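Local coordinates for protein dehydratase, IlvD/Edd family (Caulobacter crescentus, PDB 5OYN) that catalyses the dehydration of D-xylonate, and of D-gluconate about as efficiently, to 2-keto-3-deoxy sugar acids, using a [2Fe-2S] cluster and a magnesium ion, at residues Arg21-Asp25 / Tyr36-Phe40. Sequence-based numbering, arbitrary orientation.
Sequences RDWFD and YLERF. With FES (Fe2/s2 (inorganic) cluster), chain H.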
loop_
_atom_site.group_PDB
_atom_site.type_symbol
_atom_site.label_atom_id
_atom_site.label_comp_id
_atom_site.label_asym_id
_atom_site.label_seq_id
_atom_site.Cartn_x
_atom_site.Cartn_y
_atom_site.Cartn_z
ATOM N N ARG A 21 14.948 12.473 -22.255
ATOM C CA ARG A 21 15.050 13.890 -22.590
ATOM C C ARG A 21 14.371 14.234 -23.906
ATOM O O ARG A 21 14.016 15.393 -24.113
ATOM C CB ARG A 21 16.513 14.329 -22.636
ATOM C CG ARG A 21 17.270 14.124 -21.322
ATOM C CD ARG A 21 16.703 15.004 -20.200
ATOM N NE ARG A 21 16.119 14.219 -19.101
ATOM C CZ ARG A 21 15.494 14.745 -18.046
ATOM N NH1 ARG A 21 15.380 16.065 -17.935
ATOM N NH2 ARG A 21 15.003 13.959 -17.089
ATOM N N ASP A 22 14.155 13.267 -24.798
ATOM C CA ASP A 22 13.430 13.610 -26.014
ATOM C C ASP A 22 11.949 13.872 -25.756
ATOM O O ASP A 22 11.273 14.457 -26.611
ATOM C CB ASP A 22 13.590 12.521 -27.066
ATOM C CG ASP A 22 13.045 12.952 -28.422
ATOM O OD1 ASP A 22 13.649 13.853 -29.059
ATOM O OD2 ASP A 22 11.994 12.411 -28.835
ATOM N N TRP A 23 11.426 13.452 -24.604
ATOM C CA TRP A 23 10.069 13.802 -24.207
ATOM C C TRP A 23 10.053 15.076 -23.373
ATOM O O TRP A 23 9.246 15.978 -23.618
ATOM C CB TRP A 23 9.431 12.674 -23.396
ATOM C CG TRP A 23 8.843 11.525 -24.150
ATOM C CD1 TRP A 23 7.519 11.278 -24.351
ATOM C CD2 TRP A 23 9.550 10.426 -24.732
ATOM N NE1 TRP A 23 7.356 10.109 -25.052
ATOM C CE2 TRP A 23 8.588 9.567 -25.299
ATOM C CE3 TRP A 23 10.903 10.091 -24.841
ATOM C CZ2 TRP A 23 8.935 8.394 -25.968
ATOM C CZ3 TRP A 23 11.247 8.914 -25.511
ATOM C CH2 TRP A 23 10.266 8.084 -26.061
ATOM N N PHE A 24 10.955 15.161 -22.396
ATOM C CA PHE A 24 10.883 16.151 -21.333
ATOM C C PHE A 24 11.749 17.378 -21.580
ATOM O O PHE A 24 11.601 18.373 -20.859
ATOM C CB PHE A 24 11.275 15.502 -19.998
ATOM C CG PHE A 24 10.361 14.375 -19.578
ATOM C CD1 PHE A 24 9.024 14.361 -19.965
ATOM C CD2 PHE A 24 10.840 13.331 -18.794
ATOM C CE1 PHE A 24 8.189 13.329 -19.582
ATOM C CE2 PHE A 24 10.005 12.289 -18.407
ATOM C CZ PHE A 24 8.681 12.288 -18.800
ATOM N N ASP A 25 12.639 17.340 -22.568
ATOM C CA ASP A 25 13.446 18.504 -22.927
ATOM C C ASP A 25 13.728 18.479 -24.429
ATOM O O ASP A 25 14.871 18.583 -24.879
ATOM C CB ASP A 25 14.731 18.549 -22.101
ATOM C CG ASP A 25 15.541 19.804 -22.357
ATOM O OD1 ASP A 25 14.980 20.917 -22.242
ATOM O OD2 ASP A 25 16.742 19.674 -22.677
ATOM N N TYR A 36 4.078 16.484 -22.614
ATOM C CA TYR A 36 4.636 15.269 -22.033
ATOM C C TYR A 36 4.874 15.372 -20.527
ATOM O O TYR A 36 4.623 14.399 -19.814
ATOM C CB TYR A 36 5.944 14.908 -22.739
ATOM C CG TYR A 36 5.780 14.431 -24.173
ATOM C CD1 TYR A 36 4.638 13.744 -24.582
ATOM C CD2 TYR A 36 6.781 14.657 -25.118
ATOM C CE1 TYR A 36 4.495 13.305 -25.897
ATOM C CE2 TYR A 36 6.651 14.218 -26.432
ATOM C CZ TYR A 36 5.506 13.549 -26.816
ATOM O OH TYR A 36 5.383 13.119 -28.119
ATOM N N LEU A 37 5.363 16.521 -20.021
ATOM C CA LEU A 37 5.537 16.681 -18.572
ATOM C C LEU A 37 4.217 16.721 -17.833
ATOM O O LEU A 37 4.162 16.392 -16.646
ATOM C CB LEU A 37 6.246 17.980 -18.181
ATOM C CG LEU A 37 7.659 18.460 -18.444
ATOM C CD1 LEU A 37 8.657 17.334 -18.073
ATOM C CD2 LEU A 37 7.795 19.028 -19.844
ATOM N N GLU A 38 3.164 17.186 -18.493
ATOM C CA GLU A 38 2.016 17.705 -17.764
ATOM C C GLU A 38 1.371 16.635 -16.882
ATOM O O GLU A 38 1.220 16.827 -15.667
ATOM C CB GLU A 38 1.032 18.300 -18.764
ATOM C CG GLU A 38 -0.329 18.550 -18.229
ATOM C CD GLU A 38 -1.336 17.575 -18.783
ATOM O OE1 GLU A 38 -1.044 16.967 -19.843
ATOM O OE2 GLU A 38 -2.424 17.447 -18.171
ATOM N N ARG A 39 1.014 15.488 -17.462
ATOM C CA ARG A 39 0.243 14.512 -16.702
ATOM C C ARG A 39 1.106 13.680 -15.760
ATOM O O ARG A 39 0.633 13.278 -14.692
ATOM C CB ARG A 39 -0.525 13.595 -17.645
ATOM C CG ARG A 39 -1.762 12.999 -17.003
ATOM C CD ARG A 39 -2.777 14.074 -16.733
ATOM N NE ARG A 39 -3.036 14.821 -17.961
ATOM C CZ ARG A 39 -4.092 14.634 -18.750
ATOM N NH1 ARG A 39 -5.006 13.721 -18.433
ATOM N NH2 ARG A 39 -4.237 15.362 -19.856
ATOM N N PHE A 40 2.364 13.418 -16.119
ATOM C CA PHE A 40 3.270 12.718 -15.218
ATOM C C PHE A 40 3.427 13.410 -13.873
ATOM O O PHE A 40 4.092 12.865 -12.990
ATOM C CB PHE A 40 4.649 12.579 -15.860
ATOM C CG PHE A 40 4.838 11.295 -16.574
ATOM C CD1 PHE A 40 4.423 10.109 -15.999
ATOM C CD2 PHE A 40 5.411 11.265 -17.826
ATOM C CE1 PHE A 40 4.582 8.920 -16.651
ATOM C CE2 PHE A 40 5.578 10.071 -18.483
ATOM C CZ PHE A 40 5.158 8.899 -17.896
HETATM FE FE1 FES H . -4.961 10.049 -20.375
HETATM FE FE2 FES H . -6.078 12.607 -21.751
HETATM S S1 FES H . -4.065 11.776 -21.405
HETATM S S2 FES H . -6.965 10.923 -20.637
#
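Trp23 turns the CD1 edge of its indole onto one face of the Tyr36 ring, in an edge-to-face pair with the planes at 51°. This is the first bump: CD1 stands over the centre of the phenol, 3.4 Å above its plane, carried there by a chi1 of -82° that sets Trp23 CG anti to its carbonyl carbon. Trp23 O meets the same ring at its edge, in plane, 3.2 Å from Tyr36 CD2. The polar ends of both side chains are engaged elsewhere: Tyr36 OH bonds to Asn599 and His598 near the C-terminus, Trp23 NE1 to the carbonyl of Cys103 of a second subunit. An alanine in place of Tyr36 would probably leave the indole edge without the face it rests on and Asn599 and His598 without their hydroxyl partner.

Phe24 is the second bump, wedged into a hollow formed by Tyr36, Leu37 and Phe40. Leu37 CD1 packs against its CB, CG and CD1 side, 3.5 Å from Phe24 CD1, while Phe24 CE1 lies 3.7 Å from Tyr36 O. At the far end Phe24 CZ reaches Phe40 CD2 at 3.6 Å, the ring planes nearly perpendicular. Beyond Phe40, the second subunit adds Phe100, and Arg39 lays its guanidinium face over S1 of the cluster beside Cys210 of that subunit.

No hydrogen bond joins the segments; ring and methyl contacts, with backbone carbonyls at ring edges, unite two N-terminal helices, 21-24 and 30-39, in a buried cluster bordering the second subunit. Leu50 of helix 47-51 touches Phe24, Leu37 and Phe40, and Pro127, in the loop before strand 130-135, lies against Trp23 and Phe24.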